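Local atomic coordinates of subclass B3 metallo-beta-lactamase (Sphingobium indicum, PDB entry 7LUU), a protein that probably hydrolyses beta-lactam antibiotics with two zinc ions in its active site, as a subclass B3 metallo-beta-lactamase. Residues Arg233-Ala238 with Ala299-Glu304; Asp161-Tyr166 with Asn227-Asp232. All blocks are in the same frame, centred on the assembly; numbering follows the deposited sequence. Where two conformers were deposited one is given.

Interaction 1: residues Arg233-Ala238 with Ala299-Glu304; sequences RYRFTA and AEERRE
A type I beta turn, Arg235-Ala238, is clasped at its backbone by the carboxylate of Glu301, near the C-terminal end of the helix that begins at residue 282. Phe236 N donates to the syn lone pair of Glu301 OE2 at 2.8 Å, and Thr237 N reaches Glu301 OE1, also at 2.8 Å, from the syn side but 30° out of the carboxylate plane. Thr237 OG1 adds a third bond to Glu301 OE1 (2.6 Å), arriving nearly along the C-O axis. With chi1 at 55°, OG1 stands between the backbone N and the carbonyl carbon, on the side where it and the amide share one acceptor. Glu301 is extended beyond CG (chi2 -170°), carrying CD out to the turn. Arg297 NE adds a salt bridge to OE2, giving each oxygen two partners, which would be expected to stabilise the negative charge.

Alkyl groups line the carboxylate: Arg235 CB lies 3.3 Å from Glu301 OE1, while Arg235 NH1 donates to Tyr234 O and to Asp232 O instead of to the acid. The Phe236 ring presents its edge to the acid, CD1 lying 3.6 Å from Glu301 OE2, and takes Tyr234 CE2 over the centre of one face, 3.6 Å above the plane.

Interaction 2: residues Asp161-Tyr166 with Asn227-Asp232; sequences DPQFDY and NPVSAD. With GOL (glycerol), chain G.
The Tyr166 ring meets Ala231 obliquely, with CE2 3.6 Å from Ala231 CA, while Ser230 O lies at its edge near the ring plane and Gln163 CB occupies another edge position in plane. These contacts set a 3-10 turn of the loop after helix 146-154 against the loop that follows strand 216-223, beside the zinc site of the metallo-beta-lactamase fold. One direct hydrogen bond joins the backbones: Ala231 N donates to Pro162 O at 3.0 Å, nearly straight (168°), with the donor 37° above the carbonyl plane. Around it carbons meet carbonyl oxygens and each other: Pro162 CB lies 3.3 Å from Val229 O, and Asp165 CB 3.5 Å from Ala231 CB, the acid itself being turned to Arg233. Asp161 shapes the first loop: its OD1 accepts from Gln163 N in an Asx turn, and its OD2 is hydrogen-bonded to His157 ND1 and to NE2 of His124, a zinc ligand, making Asp161 a second-shell residue.

Gln163 links the contact to the metal site. With chi1 at -65° CG lies anti to the carbonyl carbon and beside Ser230 CA, and the extended chain carries OE1 to Val229 CG2, while the side chain also touches His124 and His200. A glycerol, probably from the crystallisation liquor, gives O3 to Gln163 OE1 at 3.0 Å and takes a bond on O1 from Asn227 ND2, while its C3 rests 3.4 Å from Val229 CG2. A water links the segments, hydrogen-bonded to Tyr166 OH (3.1 Å) and donating to Asp232 OD1 (3.2 Å).

The two contacts follow one another along the chain without overlap: 227-232 runs directly into 233-238 within the single loop between strand 216-223 and helix 242-257. Their centres lie 13 Å apart, on the same side of the chain's centre. Interaction 2 ties the inner part of this loop to 161-166 beside the zinc ligands, whereas interaction 1 anchors its outer part at the surface to the end of helix 282-300. They also touch directly. Phe236 CZ packs 3.7 Å from Val229 O, and in one of two deposited conformers Arg233 NH1 forms a salt bridge to Asp165 OD2, a less certain link. One loop thus connects the chain's C-terminal end with the metal-site surroundings.

Interaction 1: residues Arg233-Ala238 with Ala299-Glu304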
loop_
_atom_site.group_PDB
_atom_site.type_symbol
_atom_site.label_atom_id
_atom_site.label_comp_id
_atom_site.label_asym_id
_atom_site.label_seq_id
_atom_site.Cartn_x
_atom_site.Cartn_y
_atom_site.Cartn_z
ATOM N N ARG A 233 -19.224 6.741 -13.680
ATOM C CA ARG A 233 -19.150 7.069 -15.101
ATOM C C ARG A 233 -17.814 6.701 -15.727
ATOM O O ARG A 233 -17.648 6.828 -16.954
ATOM C CB ARG A 233 -19.389 8.567 -15.324
ATOM C CG ARG A 233 -20.795 9.079 -14.960
ATOM C CD ARG A 233 -20.912 10.568 -15.268
ATOM N NE ARG A 233 -19.737 11.302 -14.803
ATOM C CZ ARG A 233 -18.762 11.743 -15.601
ATOM N NH1 ARG A 233 -17.724 12.407 -15.092
ATOM N NH2 ARG A 233 -18.825 11.502 -16.908
ATOM N N TYR A 234 -16.852 6.260 -14.925
ATOM C CA TYR A 234 -15.555 5.902 -15.485
ATOM C C TYR A 234 -15.667 4.641 -16.327
ATOM O O TYR A 234 -16.361 3.691 -15.949
ATOM C CB TYR A 234 -14.545 5.644 -14.383
ATOM C CG TYR A 234 -13.134 5.358 -14.844
ATOM C CD1 TYR A 234 -12.278 6.417 -15.193
ATOM C CD2 TYR A 234 -12.674 4.043 -14.966
ATOM C CE1 TYR A 234 -10.959 6.152 -15.599
ATOM C CE2 TYR A 234 -11.365 3.752 -15.387
ATOM C CZ TYR A 234 -10.514 4.840 -15.690
ATOM O OH TYR A 234 -9.226 4.576 -16.084
ATOM N N ARG A 235 -14.957 4.609 -17.461
ATOM C CA ARG A 235 -14.949 3.391 -18.266
ATOM C C ARG A 235 -13.520 2.937 -18.471
ATOM O O ARG A 235 -12.719 3.628 -19.123
ATOM C CB ARG A 235 -15.607 3.597 -19.625
ATOM C CG ARG A 235 -17.089 4.044 -19.463
ATOM C CD ARG A 235 -17.946 2.818 -19.011
ATOM N NE ARG A 235 -19.341 3.240 -18.904
ATOM C CZ ARG A 235 -19.891 3.670 -17.768
ATOM N NH1 ARG A 235 -19.145 3.742 -16.651
ATOM N NH2 ARG A 235 -21.182 4.054 -17.748
ATOM N N PHE A 236 -13.231 1.724 -18.012
ATOM C CA PHE A 236 -11.920 1.131 -18.312
ATOM C C PHE A 236 -11.737 0.828 -19.774
ATOM O O PHE A 236 -10.578 0.695 -20.223
ATOM C CB PHE A 236 -11.752 -0.169 -17.503
ATOM C CG PHE A 236 -11.502 0.055 -16.009
ATOM C CD1 PHE A 236 -12.608 0.111 -15.118
ATOM C CD2 PHE A 236 -10.211 0.141 -15.506
ATOM C CE1 PHE A 236 -12.378 0.277 -13.714
ATOM C CE2 PHE A 236 -9.962 0.354 -14.118
ATOM C CZ PHE A 236 -11.047 0.393 -13.242
ATOM N N THR A 237 -12.848 0.668 -20.527
ATOM C CA THR A 237 -12.767 0.400 -21.958
ATOM C C THR A 237 -12.643 1.668 -22.815
ATOM O O THR A 237 -12.540 1.545 -24.052
ATOM C CB THR A 237 -13.996 -0.413 -22.438
ATOM O OG1 THR A 237 -15.204 0.259 -22.081
ATOM C CG2 THR A 237 -13.961 -1.803 -21.782
ATOM N N ALA A 238 -12.618 2.861 -22.209
ATOM C CA ALA A 238 -12.474 4.075 -22.998
ATOM C C ALA A 238 -11.041 4.169 -23.513
ATOM O O ALA A 238 -10.107 3.768 -22.821
ATOM C CB ALA A 238 -12.821 5.299 -22.182
ATOM N N ALA A 299 -16.042 -6.771 -19.571
ATOM C CA ALA A 299 -17.218 -7.334 -20.224
ATOM C C ALA A 299 -18.463 -6.545 -19.832
ATOM O O ALA A 299 -19.357 -6.310 -20.668
ATOM C CB ALA A 299 -17.346 -8.789 -19.814
ATOM N N GLU A 300 -18.557 -6.162 -18.551
ATOM C CA GLU A 300 -19.707 -5.391 -18.083
ATOM C C GLU A 300 -19.878 -4.125 -18.879
ATOM O O GLU A 300 -21.010 -3.725 -19.185
ATOM C CB GLU A 300 -19.558 -5.002 -16.598
ATOM C CG GLU A 300 -19.812 -6.167 -15.672
ATOM C CD GLU A 300 -19.407 -5.888 -14.196
ATOM O OE1 GLU A 300 -18.664 -4.893 -13.910
ATOM O OE2 GLU A 300 -19.820 -6.705 -13.333
ATOM N N GLU A 301 -18.771 -3.506 -19.272
ATOM C CA GLU A 301 -18.794 -2.267 -20.051
ATOM C C GLU A 301 -19.079 -2.495 -21.520
ATOM O O GLU A 301 -19.169 -1.515 -22.269
ATOM C CB GLU A 301 -17.434 -1.520 -19.921
ATOM C CG GLU A 301 -17.092 -1.093 -18.488
ATOM C CD GLU A 301 -15.893 -0.173 -18.434
ATOM O OE1 GLU A 301 -15.430 0.289 -19.500
ATOM O OE2 GLU A 301 -15.438 0.107 -17.296
ATOM N N ARG A 302 -19.160 -3.753 -21.970
ATOM C CA ARG A 302 -19.316 -4.055 -23.384
ATOM C C ARG A 302 -20.649 -4.773 -23.595
ATOM O O ARG A 302 -20.918 -5.335 -24.687
ATOM C CB ARG A 302 -18.113 -4.866 -23.902
ATOM C CG ARG A 302 -16.866 -4.051 -24.021
ATOM C CD ARG A 302 -17.033 -3.017 -25.131
ATOM N NE ARG A 302 -15.828 -2.287 -25.406
ATOM C CZ ARG A 302 -15.734 -1.339 -26.335
ATOM N NH1 ARG A 302 -16.764 -0.970 -27.098
ATOM N NH2 ARG A 302 -14.587 -0.753 -26.473
ATOM N N ARG A 303 -21.492 -4.743 -22.569
ATOM C CA ARG A 303 -22.828 -5.332 -22.594
ATOM C C ARG A 303 -23.805 -4.244 -22.949
ATOM O O ARG A 303 -23.721 -3.132 -22.429
ATOM C CB ARG A 303 -23.189 -5.883 -21.212
ATOM C CG ARG A 303 -23.422 -7.325 -21.251
ATOM C CD ARG A 303 -24.237 -7.827 -20.105
ATOM N NE ARG A 303 -23.677 -7.518 -18.807
ATOM C CZ ARG A 303 -22.538 -8.029 -18.329
ATOM N NH1 ARG A 303 -21.782 -8.868 -19.054
ATOM N NH2 ARG A 303 -22.152 -7.692 -17.111
ATOM N N GLU A 304 -24.756 -4.573 -23.814
ATOM C CA GLU A 304 -25.809 -3.636 -24.130
ATOM C C GLU A 304 -26.691 -3.270 -22.906
ATOM O O GLU A 304 -26.965 -4.096 -22.015
ATOM C CB GLU A 304 -26.650 -4.233 -25.256
ATOM C CG GLU A 304 -27.584 -3.240 -25.857
ATOM C CD GLU A 304 -28.204 -3.719 -27.145
ATOM O OE1 GLU A 304 -27.781 -4.788 -27.701
ATOM O OE2 GLU A 304 -29.101 -2.988 -27.598
#

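Interaction 2: residues Asp161-Tyr166 with Asn227-Asp232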
loop_
_atom_site.group_PDB
_atom_site.type_symbol
_atom_site.label_atom_id
_atom_site.label_comp_id
_atom_site.label_asym_id
_atom_site.label_seq_id
_atom_site.Cartn_x
_atom_site.Cartn_y
_atom_site.Cartn_z
ATOM N N ASP A 161 -7.327 9.109 -12.362
ATOM C CA ASP A 161 -7.658 8.087 -11.387
ATOM C C ASP A 161 -9.053 7.579 -11.688
ATOM O O ASP A 161 -9.960 8.403 -11.889
ATOM C CB ASP A 161 -7.584 8.755 -10.006
ATOM C CG ASP A 161 -7.816 7.818 -8.844
ATOM O OD1 ASP A 161 -8.528 6.827 -8.942
ATOM O OD2 ASP A 161 -7.257 8.154 -7.784
ATOM N N PRO A 162 -9.260 6.255 -11.765
ATOM C CA PRO A 162 -10.631 5.735 -11.990
ATOM C C PRO A 162 -11.631 6.238 -10.966
ATOM O O PRO A 162 -12.816 6.300 -11.267
ATOM C CB PRO A 162 -10.468 4.199 -11.877
ATOM C CG PRO A 162 -9.009 3.902 -12.338
ATOM C CD PRO A 162 -8.263 5.165 -11.739
ATOM N N GLN A 163 -11.182 6.640 -9.765
ATOM C CA GLN A 163 -12.087 7.114 -8.726
ATOM C C GLN A 163 -12.092 8.642 -8.627
ATOM O O GLN A 163 -12.613 9.179 -7.655
ATOM C CB GLN A 163 -11.726 6.500 -7.366
ATOM C CG GLN A 163 -11.937 4.987 -7.357
ATOM C CD GLN A 163 -11.632 4.357 -6.043
ATOM O OE1 GLN A 163 -10.746 3.463 -5.929
ATOM N NE2 GLN A 163 -12.369 4.769 -5.036
ATOM N N PHE A 164 -11.600 9.343 -9.654
ATOM C CA PHE A 164 -11.608 10.825 -9.632
ATOM C C PHE A 164 -12.981 11.414 -9.267
ATOM O O PHE A 164 -13.086 12.359 -8.440
ATOM C CB PHE A 164 -11.144 11.319 -11.005
ATOM C CG PHE A 164 -11.198 12.802 -11.138
ATOM C CD1 PHE A 164 -10.262 13.597 -10.474
ATOM C CD2 PHE A 164 -12.194 13.447 -11.934
ATOM C CE1 PHE A 164 -10.316 14.989 -10.576
ATOM C CE2 PHE A 164 -12.231 14.836 -12.027
ATOM C CZ PHE A 164 -11.281 15.606 -11.366
ATOM N N ASP A 165 -14.058 10.873 -9.837
ATOM C CA ASP A 165 -15.357 11.540 -9.639
ATOM C C ASP A 165 -15.857 11.451 -8.196
ATOM O O ASP A 165 -16.857 12.108 -7.838
ATOM C CB ASP A 165 -16.395 10.912 -10.596
ATOM C CG ASP A 165 -16.232 11.372 -12.011
ATOM O OD1 ASP A 165 -15.371 12.238 -12.277
ATOM O OD2 ASP A 165 -16.946 10.856 -12.896
ATOM N N TYR A 166 -15.216 10.679 -7.347
ATOM C CA TYR A 166 -15.640 10.629 -5.942
ATOM C C TYR A 166 -15.227 11.874 -5.202
ATOM O O TYR A 166 -15.814 12.177 -4.145
ATOM C CB TYR A 166 -15.042 9.429 -5.196
ATOM C CG TYR A 166 -15.774 8.150 -5.472
ATOM C CD1 TYR A 166 -17.070 7.949 -4.999
ATOM C CD2 TYR A 166 -15.183 7.143 -6.180
ATOM C CE1 TYR A 166 -17.746 6.761 -5.237
ATOM C CE2 TYR A 166 -15.849 5.965 -6.430
ATOM C CZ TYR A 166 -17.119 5.779 -5.971
ATOM O OH TYR A 166 -17.738 4.584 -6.247
ATOM N N ASN A 227 -7.305 -3.823 -7.417
ATOM C CA ASN A 227 -8.755 -4.003 -7.629
ATOM C C ASN A 227 -9.237 -3.014 -8.681
ATOM O O ASN A 227 -9.023 -1.805 -8.532
ATOM C CB ASN A 227 -9.509 -3.788 -6.341
ATOM C CG ASN A 227 -9.164 -4.820 -5.355
ATOM O OD1 ASN A 227 -8.915 -5.983 -5.727
ATOM N ND2 ASN A 227 -9.127 -4.430 -4.090
ATOM N N PRO A 228 -9.856 -3.467 -9.732
ATOM C CA PRO A 228 -10.351 -2.539 -10.748
ATOM C C PRO A 228 -11.677 -1.942 -10.297
ATOM O O PRO A 228 -12.746 -2.436 -10.655
ATOM C CB PRO A 228 -10.486 -3.411 -12.019
ATOM C CG PRO A 228 -10.725 -4.806 -11.482
ATOM C CD PRO A 228 -10.034 -4.894 -10.062
ATOM N N VAL A 229 -11.608 -0.869 -9.556
ATOM C CA VAL A 229 -12.819 -0.183 -9.121
ATOM C C VAL A 229 -12.748 1.269 -9.543
ATOM O O VAL A 229 -11.676 1.820 -9.852
ATOM C CB VAL A 229 -13.033 -0.332 -7.610
ATOM C CG1 VAL A 229 -13.354 -1.765 -7.315
ATOM C CG2 VAL A 229 -11.815 0.103 -6.905
ATOM N N SER A 230 -13.917 1.866 -9.665
ATOM C CA SER A 230 -13.962 3.205 -10.214
ATOM C C SER A 230 -15.228 3.900 -9.737
ATOM O O SER A 230 -16.111 3.287 -9.116
ATOM C CB SER A 230 -13.948 3.159 -11.762
ATOM O OG SER A 230 -15.233 2.808 -12.183
ATOM N N ALA A 231 -15.298 5.177 -10.040
ATOM C CA ALA A 231 -16.551 5.904 -9.932
ATOM C C ALA A 231 -17.495 5.459 -11.031
ATOM O O ALA A 231 -17.111 4.753 -11.981
ATOM C CB ALA A 231 -16.320 7.423 -10.034
ATOM N N ASP A 232 -18.742 5.938 -10.949
ATOM C CA ASP A 232 -19.807 5.329 -11.748
ATOM C C ASP A 232 -19.637 5.539 -13.253
ATOM O O ASP A 232 -19.942 4.618 -14.048
ATOM C CB ASP A 232 -21.161 5.871 -11.300
ATOM C CG ASP A 232 -21.624 5.260 -9.989
ATOM O OD1 ASP A 232 -21.019 4.246 -9.558
ATOM O OD2 ASP A 232 -22.585 5.801 -9.387
HETATM C C1 GOL G . -10.307 -1.456 -2.942
HETATM O O1 GOL G . -9.145 -1.364 -3.627
HETATM C C2 GOL G . -10.674 -0.137 -2.449
HETATM O O2 GOL G . -9.857 0.414 -1.452
HETATM C C3 GOL G . -10.979 0.798 -3.652
HETATM O O3 GOL G . -10.517 2.088 -3.305
HETATM O O HOH W 1 -20.721 5.151 -6.548
#